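Local coordinates for vacuolar-sorting protein BRO1 (PDB 1ZB1), which acts as a class E sorting adapter that concentrates cargo at multivesicular bodies and recruits the deubiquitinase DOA4 to endosomes, here represented by its Bro1 domain, at residues H187-E192 / N220-C225; S212-A217 / L341-S346. All coordinates share one frame; numbering follows the deposited sequence.

Interaction 1: residues H187-E192 / N220-C225; sequences HAEAQE and NLFQKC
Phe-222 holds its CG anti to its own carbonyl carbon, which swings the ring across to helix 176-198, while His-187 has CG anti to the backbone N (chi1 -173°) and turns one ring face to Leu-221. Both belong to an antiparallel pair of consecutive helices, 176-198 and 208-230, in the alpha-helical Bro1 domain; the axes of the two short segments approach to 8.9 Å at a crossing angle of -157°. The backbones come nearest at Ala-188 CA and Leu-221 CA, 5.0 Å apart, and the small side chain of Ala-188 is consistent with that approach. Its CB stands over the centre of the Phe-222 ring, 3.6 Å from the centroid and 7° off the normal, a CH-pi contact almost along the ring normal, and it also meets Leu-221 CB at 3.7 Å. One methyl thus fills the angle between two neighbouring side chains of the facing helix. Leu-221 reaches the other way, with torsions away from the staggered values: its CD2 lies against Gln-191 CB at 3.5 Å and over the His-187 ring toward its rim, a second CH-pi contact. Glu-192 OE1 lies near the plane of the Phe-222 ring, at its edge, 3.5 Å from Phe-222 CZ, with the carboxylate plane about perpendicular to the ring; this OE1 forms a salt bridge with Lys-251, and OE2 a hydrogen bond with Tyr-255. No direct hydrogen bond joins the two segments. While His-187 NE2 is hydrogen-bonded to Asp-342 OD1 of the loop 341-346, a water bridges the helices, 2.8 Å from His-187 ND1 and accepting from Lys-224 NZ at 3.2 Å.

Interaction 2: residues S212-A217 / L341-S346; sequences SKLSRA and LDAIKS
The loop between helices 303-322 and 349-371 docks here on helix 208-230, meeting its Lys-213, Leu-214 and Ala-217. Segment 341-346 has no regular helix or strand; Leu-341 lies against the helix, and the chain turns at Ala-343. One backbone bond joins the two: Leu-341 N donates to Lys-213 O at 3.1 Å. The donor sits above the carbonyl plane, 65° out of it; the same oxygen also accepts the helical bond from Ala-217 N, which is consistent with the off-plane approach. Leu-341, with CG anti to the backbone N (chi1 -180°), lies alongside Leu-214, both pointing the same way, and Leu-214 CD2 meets Leu-341 CD2 at 3.8 Å. Further apolar contacts pair Leu-214 CD2 with Ala-343 CB and Lys-213 CB with Leu-341 CB. At Ala-217 a methyl meets a polar oxygen instead, CB lying 3.2 Å from Leu-341 O. Asp-342 OD1 receives Ile-344 N through its anti lone pair at 3.1 Å, an Asx turn that shapes the loop; His-187 is a second partner of that oxygen. Between the two segments, then, one backbone bond and methyl contacts do the holding, and Gln-191 and His-187 of helix 176-198 supply further polar ties.

How the interactions relate
Interactions 1 and 2 lie next to each other within the one Bro1 domain, their centres about 9 Å apart, and both use helix 208-230: 212-217 precedes 220-225 along it. Along the chain the order is 187-192, 212-217, 220-225 and finally 341-346, so the two contacts interleave. The late loop also reaches helix 176-198 directly. Gln-191 OE1 probably accepts a hydrogen bond from Ala-343 N at 2.9 Å, and His-187 NE2 probably bonds Asp-342 OD1 at 3.0 Å. Gln-191 NE2 donates to Leu-214 O, tying the helices together beside the loop. One loop, more than a hundred residues later in the chain, is thus tied by backbone and side-chain bonds to both helices of interaction 1.

Interaction 1: residues H187-E192 / N220-C225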
ATOM      1  N   HIS A 187       0.379  -3.706   2.628  1.00 17.15           N
ATOM      2  CA  HIS A 187       0.869  -5.007   3.068  1.00 19.42           C
ATOM      3  C   HIS A 187      -0.323  -5.959   3.244  1.00 19.19           C
ATOM      4  O   HIS A 187      -0.306  -7.099   2.762  1.00 20.71           O
ATOM      5  CB  HIS A 187       1.630  -4.863   4.392  1.00 20.41           C
ATOM      6  CG  HIS A 187       2.304  -6.122   4.845  1.00 21.39           C
ATOM      7  ND1 HIS A 187       3.008  -6.204   6.028  1.00 21.56           N
ATOM      8  CD2 HIS A 187       2.376  -7.351   4.278  1.00 22.56           C
ATOM      9  CE1 HIS A 187       3.483  -7.428   6.171  1.00 22.73           C
ATOM     10  NE2 HIS A 187       3.114  -8.144   5.124  1.00 24.31           N
ATOM     11  N   ALA A 188      -1.361  -5.485   3.925  1.00 18.19           N
ATOM     12  CA  ALA A 188      -2.549  -6.300   4.150  1.00 18.93           C
ATOM     13  C   ALA A 188      -3.175  -6.759   2.833  1.00 18.63           C
ATOM     14  O   ALA A 188      -3.532  -7.928   2.693  1.00 20.05           O
ATOM     15  CB  ALA A 188      -3.583  -5.524   4.979  1.00 16.30           C
ATOM     16  N   GLU A 189      -3.302  -5.842   1.872  1.00 17.56           N
ATOM     17  CA  GLU A 189      -3.900  -6.178   0.581  1.00 19.52           C
ATOM     18  C   GLU A 189      -3.042  -7.160  -0.210  1.00 18.83           C
ATOM     19  O   GLU A 189      -3.570  -8.047  -0.886  1.00 17.09           O
ATOM     20  CB  GLU A 189      -4.154  -4.916  -0.253  1.00 18.86           C
ATOM     21  CG  GLU A 189      -5.191  -3.972   0.355  1.00 20.90           C
ATOM     22  CD  GLU A 189      -5.531  -2.802  -0.549  1.00 20.87           C
ATOM     23  OE1 GLU A 189      -4.663  -2.393  -1.349  1.00 22.74           O
ATOM     24  OE2 GLU A 189      -6.664  -2.279  -0.453  1.00 21.80           O
ATOM     25  N   ALA A 190      -1.722  -7.005  -0.134  1.00 18.61           N
ATOM     26  CA  ALA A 190      -0.829  -7.916  -0.842  1.00 18.26           C
ATOM     27  C   ALA A 190      -1.030  -9.343  -0.305  1.00 20.22           C
ATOM     28  O   ALA A 190      -1.174 -10.292  -1.079  1.00 20.05           O
ATOM     29  CB  ALA A 190       0.626  -7.478  -0.662  1.00 18.75           C
ATOM     30  N   GLN A 191      -1.041  -9.480   1.018  1.00 19.98           N
ATOM     31  CA  GLN A 191      -1.240 -10.778   1.677  1.00 22.03           C
ATOM     32  C   GLN A 191      -2.607 -11.340   1.277  1.00 23.49           C
ATOM     33  O   GLN A 191      -2.736 -12.518   0.943  1.00 24.40           O
ATOM     34  CB  GLN A 191      -1.176 -10.611   3.202  1.00 21.70           C
ATOM     35  CG  GLN A 191      -1.438 -11.887   4.033  1.00 21.91           C
ATOM     36  CD  GLN A 191      -0.329 -12.925   3.901  1.00 26.70           C
ATOM     37  OE1 GLN A 191       0.809 -12.591   3.582  1.00 28.96           O
ATOM     38  NE2 GLN A 191      -0.658 -14.191   4.166  1.00 24.19           N
ATOM     39  N   GLU A 192      -3.624 -10.485   1.308  1.00 22.87           N
ATOM     40  CA  GLU A 192      -4.975 -10.896   0.943  1.00 22.43           C
ATOM     41  C   GLU A 192      -5.024 -11.465  -0.479  1.00 21.74           C
ATOM     42  O   GLU A 192      -5.639 -12.511  -0.714  1.00 21.78           O
ATOM     43  CB  GLU A 192      -5.934  -9.708   1.075  1.00 21.99           C
ATOM     44  CG  GLU A 192      -7.311  -9.946   0.486  1.00 20.99           C
ATOM     45  CD  GLU A 192      -8.261  -8.786   0.732  1.00 23.13           C
ATOM     46  OE1 GLU A 192      -7.802  -7.623   0.759  1.00 20.31           O
ATOM     47  OE2 GLU A 192      -9.472  -9.037   0.879  1.00 23.00           O
ATOM     48  N   ASN A 220      -4.513 -10.567  10.919  1.00 26.44           N
ATOM     49  CA  ASN A 220      -3.617  -9.779  11.764  1.00 27.11           C
ATOM     50  C   ASN A 220      -3.191  -8.469  11.093  1.00 26.98           C
ATOM     51  O   ASN A 220      -3.098  -7.432  11.745  1.00 26.15           O
ATOM     52  CB  ASN A 220      -2.371 -10.589  12.149  1.00 28.96           C
ATOM     53  CG  ASN A 220      -2.700 -11.812  13.005  1.00 32.97           C
ATOM     54  OD1 ASN A 220      -3.704 -11.837  13.722  1.00 33.10           O
ATOM     55  ND2 ASN A 220      -1.841 -12.823  12.943  1.00 32.58           N
ATOM     56  N   LEU A 221      -2.928  -8.520   9.793  1.00 25.78           N
ATOM     57  CA  LEU A 221      -2.527  -7.329   9.055  1.00 27.83           C
ATOM     58  C   LEU A 221      -3.634  -6.266   9.039  1.00 27.69           C
ATOM     59  O   LEU A 221      -3.375  -5.082   9.271  1.00 28.13           O
ATOM     60  CB  LEU A 221      -2.136  -7.716   7.626  1.00 27.68           C
ATOM     61  CG  LEU A 221      -0.651  -7.946   7.306  1.00 32.88           C
ATOM     62  CD1 LEU A 221       0.161  -8.173   8.570  1.00 32.43           C
ATOM     63  CD2 LEU A 221      -0.526  -9.123   6.347  1.00 30.57           C
ATOM     64  N   PHE A 222      -4.865  -6.674   8.760  1.00 27.26           N
ATOM     65  CA  PHE A 222      -5.957  -5.706   8.751  1.00 27.29           C
ATOM     66  C   PHE A 222      -6.234  -5.223  10.178  1.00 28.10           C
ATOM     67  O   PHE A 222      -6.760  -4.131  10.380  1.00 28.61           O
ATOM     68  CB  PHE A 222      -7.205  -6.311   8.101  1.00 25.78           C
ATOM     69  CG  PHE A 222      -7.180  -6.252   6.595  1.00 25.06           C
ATOM     70  CD1 PHE A 222      -7.291  -5.027   5.934  1.00 24.65           C
ATOM     71  CD2 PHE A 222      -7.008  -7.409   5.838  1.00 24.00           C
ATOM     72  CE1 PHE A 222      -7.230  -4.954   4.538  1.00 24.37           C
ATOM     73  CE2 PHE A 222      -6.945  -7.351   4.444  1.00 20.95           C
ATOM     74  CZ  PHE A 222      -7.057  -6.120   3.791  1.00 21.75           C
ATOM     75  N   GLN A 223      -5.852  -6.036  11.161  1.00 28.85           N
ATOM     76  CA  GLN A 223      -6.021  -5.687  12.573  1.00 30.49           C
ATOM     77  C   GLN A 223      -5.191  -4.427  12.866  1.00 29.44           C
ATOM     78  O   GLN A 223      -5.585  -3.583  13.669  1.00 30.06           O
ATOM     79  CB  GLN A 223      -5.541  -6.851  13.451  1.00 31.90           C
ATOM     80  CG  GLN A 223      -5.671  -6.646  14.957  1.00 34.90           C
ATOM     81  CD  GLN A 223      -7.108  -6.513  15.413  1.00 39.52           C
ATOM     82  OE1 GLN A 223      -7.683  -5.424  15.383  1.00 42.41           O
ATOM     83  NE2 GLN A 223      -7.703  -7.627  15.827  1.00 38.76           N
ATOM     84  N   LYS A 224      -4.042  -4.308  12.207  1.00 30.68           N
ATOM     85  CA  LYS A 224      -3.161  -3.151  12.380  1.00 29.75           C
ATOM     86  C   LYS A 224      -3.830  -1.865  11.903  1.00 28.40           C
ATOM     87  O   LYS A 224      -3.728  -0.825  12.554  1.00 28.72           O
ATOM     88  CB  LYS A 224      -1.861  -3.331  11.593  1.00 31.21           C
ATOM     89  CG  LYS A 224      -0.893  -4.368  12.125  1.00 33.10           C
ATOM     90  CD  LYS A 224       0.368  -4.358  11.259  1.00 34.19           C
ATOM     91  CE  LYS A 224       1.402  -5.380  11.713  1.00 35.16           C
ATOM     92  NZ  LYS A 224       2.574  -5.392  10.779  1.00 35.89           N
ATOM     93  N   CYS A 225      -4.490  -1.941  10.749  1.00 26.24           N
ATOM     94  CA  CYS A 225      -5.182  -0.796  10.165  1.00 28.18           C
ATOM     95  C   CYS A 225      -6.388  -0.446  11.032  1.00 29.04           C
ATOM     96  O   CYS A 225      -6.687   0.727  11.270  1.00 28.66           O
ATOM     97  CB  CYS A 225      -5.651  -1.129   8.742  1.00 28.57           C
ATOM     98  SG  CYS A 225      -4.325  -1.623   7.589  1.00 27.68           S
TER
HETATM   99  O   HOH W   1       1.887  -4.356   7.778  1.00 38.38           O

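Interaction 2: residues S212-A217 / L341-S346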
ATOM      1  N   SER A 212      -5.255 -21.771   6.050  1.00 29.68           N
ATOM      2  CA  SER A 212      -5.575 -21.329   7.402  1.00 29.48           C
ATOM      3  C   SER A 212      -4.531 -20.361   7.967  1.00 30.25           C
ATOM      4  O   SER A 212      -4.876 -19.304   8.505  1.00 29.59           O
ATOM      5  CB  SER A 212      -5.702 -22.538   8.330  1.00 28.74           C
ATOM      6  OG  SER A 212      -5.941 -22.122   9.660  1.00 26.74           O
ATOM      7  N   LYS A 213      -3.259 -20.728   7.847  1.00 30.31           N
ATOM      8  CA  LYS A 213      -2.167 -19.897   8.356  1.00 30.98           C
ATOM      9  C   LYS A 213      -2.070 -18.564   7.615  1.00 30.10           C
ATOM     10  O   LYS A 213      -1.879 -17.519   8.236  1.00 31.31           O
ATOM     11  CB  LYS A 213      -0.838 -20.655   8.240  1.00 32.62           C
ATOM     12  CG  LYS A 213      -0.889 -22.041   8.864  1.00 35.94           C
ATOM     13  CD  LYS A 213       0.397 -22.830   8.665  1.00 38.04           C
ATOM     14  CE  LYS A 213       1.475 -22.395   9.637  1.00 39.85           C
ATOM     15  NZ  LYS A 213       2.597 -23.375   9.654  1.00 41.58           N
ATOM     16  N   LEU A 214      -2.193 -18.609   6.292  1.00 28.85           N
ATOM     17  CA  LEU A 214      -2.122 -17.402   5.472  1.00 28.08           C
ATOM     18  C   LEU A 214      -3.305 -16.484   5.753  1.00 28.49           C
ATOM     19  O   LEU A 214      -3.170 -15.258   5.729  1.00 28.00           O
ATOM     20  CB  LEU A 214      -2.102 -17.772   3.986  1.00 28.24           C
ATOM     21  CG  LEU A 214      -0.844 -18.498   3.498  1.00 27.10           C
ATOM     22  CD1 LEU A 214      -1.059 -19.016   2.094  1.00 24.65           C
ATOM     23  CD2 LEU A 214       0.342 -17.548   3.558  1.00 25.80           C
ATOM     24  N   SER A 215      -4.465 -17.085   6.012  1.00 26.03           N
ATOM     25  CA  SER A 215      -5.668 -16.326   6.309  1.00 24.71           C
ATOM     26  C   SER A 215      -5.517 -15.634   7.649  1.00 25.37           C
ATOM     27  O   SER A 215      -5.942 -14.496   7.812  1.00 26.38           O
ATOM     28  CB  SER A 215      -6.892 -17.245   6.341  1.00 26.00           C
ATOM     29  OG  SER A 215      -7.235 -17.674   5.037  1.00 27.46           O
ATOM     30  N   ARG A 216      -4.903 -16.316   8.609  1.00 25.24           N
ATOM     31  CA  ARG A 216      -4.718 -15.720   9.919  1.00 27.49           C
ATOM     32  C   ARG A 216      -3.836 -14.488   9.794  1.00 26.82           C
ATOM     33  O   ARG A 216      -4.084 -13.471  10.440  1.00 27.33           O
ATOM     34  CB  ARG A 216      -4.078 -16.709  10.893  1.00 29.02           C
ATOM     35  CG  ARG A 216      -4.005 -16.165  12.308  1.00 34.84           C
ATOM     36  CD  ARG A 216      -5.404 -15.863  12.842  1.00 40.84           C
ATOM     37  NE  ARG A 216      -5.398 -14.915  13.952  1.00 44.46           N
ATOM     38  CZ  ARG A 216      -4.785 -15.117  15.114  1.00 47.90           C
ATOM     39  NH1 ARG A 216      -4.116 -16.244  15.333  1.00 48.89           N
ATOM     40  NH2 ARG A 216      -4.840 -14.188  16.060  1.00 49.07           N
ATOM     41  N   ALA A 217      -2.810 -14.579   8.957  1.00 25.36           N
ATOM     42  CA  ALA A 217      -1.907 -13.454   8.761  1.00 26.09           C
ATOM     43  C   ALA A 217      -2.659 -12.269   8.146  1.00 24.68           C
ATOM     44  O   ALA A 217      -2.433 -11.121   8.529  1.00 24.59           O
ATOM     45  CB  ALA A 217      -0.731 -13.869   7.873  1.00 26.25           C
ATOM     46  N   LEU A 341       1.062 -16.967   8.916  1.00 34.70           N
ATOM     47  CA  LEU A 341       2.165 -17.016   7.965  1.00 33.28           C
ATOM     48  C   LEU A 341       2.110 -15.807   7.022  1.00 31.61           C
ATOM     49  O   LEU A 341       1.247 -15.734   6.148  1.00 30.23           O
ATOM     50  CB  LEU A 341       2.104 -18.306   7.144  1.00 31.94           C
ATOM     51  CG  LEU A 341       3.216 -18.484   6.103  1.00 33.45           C
ATOM     52  CD1 LEU A 341       4.553 -18.587   6.808  1.00 31.43           C
ATOM     53  CD2 LEU A 341       2.961 -19.726   5.261  1.00 32.95           C
ATOM     54  N   ASP A 342       3.033 -14.867   7.219  1.00 30.10           N
ATOM     55  CA  ASP A 342       3.139 -13.650   6.403  1.00 29.82           C
ATOM     56  C   ASP A 342       3.941 -13.995   5.143  1.00 29.86           C
ATOM     57  O   ASP A 342       5.134 -14.283   5.232  1.00 31.98           O
ATOM     58  CB  ASP A 342       3.881 -12.570   7.196  1.00 31.19           C
ATOM     59  CG  ASP A 342       3.795 -11.194   6.552  1.00 31.28           C
ATOM     60  OD1 ASP A 342       3.619 -11.101   5.320  1.00 29.90           O
ATOM     61  OD2 ASP A 342       3.915 -10.200   7.292  1.00 33.11           O
ATOM     62  N   ALA A 343       3.302 -13.949   3.977  1.00 27.87           N
ATOM     63  CA  ALA A 343       3.974 -14.298   2.723  1.00 28.05           C
ATOM     64  C   ALA A 343       4.594 -13.133   1.943  1.00 28.93           C
ATOM     65  O   ALA A 343       5.181 -13.342   0.882  1.00 28.34           O
ATOM     66  CB  ALA A 343       3.000 -15.045   1.817  1.00 27.53           C
ATOM     67  N   ILE A 344       4.471 -11.916   2.461  1.00 29.50           N
ATOM     68  CA  ILE A 344       4.999 -10.751   1.763  1.00 31.05           C
ATOM     69  C   ILE A 344       6.350 -10.262   2.280  1.00 32.55           C
ATOM     70  O   ILE A 344       6.477  -9.834   3.428  1.00 34.58           O
ATOM     71  CB  ILE A 344       3.973  -9.573   1.794  1.00 31.00           C
ATOM     72  CG1 ILE A 344       2.790  -9.880   0.871  1.00 31.64           C
ATOM     73  CG2 ILE A 344       4.628  -8.279   1.318  1.00 27.26           C
ATOM     74  CD1 ILE A 344       2.008 -11.089   1.244  1.00 35.24           C
ATOM     75  N   LYS A 345       7.352 -10.332   1.415  1.00 34.29           N
ATOM     76  CA  LYS A 345       8.698  -9.885   1.750  1.00 36.71           C
ATOM     77  C   LYS A 345       8.959  -8.605   0.964  1.00 35.18           C
ATOM     78  O   LYS A 345       9.151  -8.645  -0.251  1.00 35.94           O
ATOM     79  CB  LYS A 345       9.725 -10.952   1.360  1.00 40.54           C
ATOM     80  CG  LYS A 345       9.524 -12.298   2.046  1.00 44.59           C
ATOM     81  CD  LYS A 345      10.566 -13.311   1.584  1.00 47.76           C
ATOM     82  CE  LYS A 345      10.374 -14.665   2.258  1.00 49.26           C
ATOM     83  NZ  LYS A 345      11.424 -15.641   1.843  1.00 49.94           N
ATOM     84  N   SER A 346       8.967  -7.472   1.654  1.00 34.22           N
ATOM     85  CA  SER A 346       9.176  -6.198   0.984  1.00 34.28           C
ATOM     86  C   SER A 346      10.642  -5.858   0.753  1.00 32.82           C
ATOM     87  O   SER A 346      11.480  -6.010   1.644  1.00 30.35           O
ATOM     88  CB  SER A 346       8.526  -5.063   1.774  1.00 35.08           C
ATOM     89  OG  SER A 346       9.293  -4.741   2.922  1.00 40.16           O
TER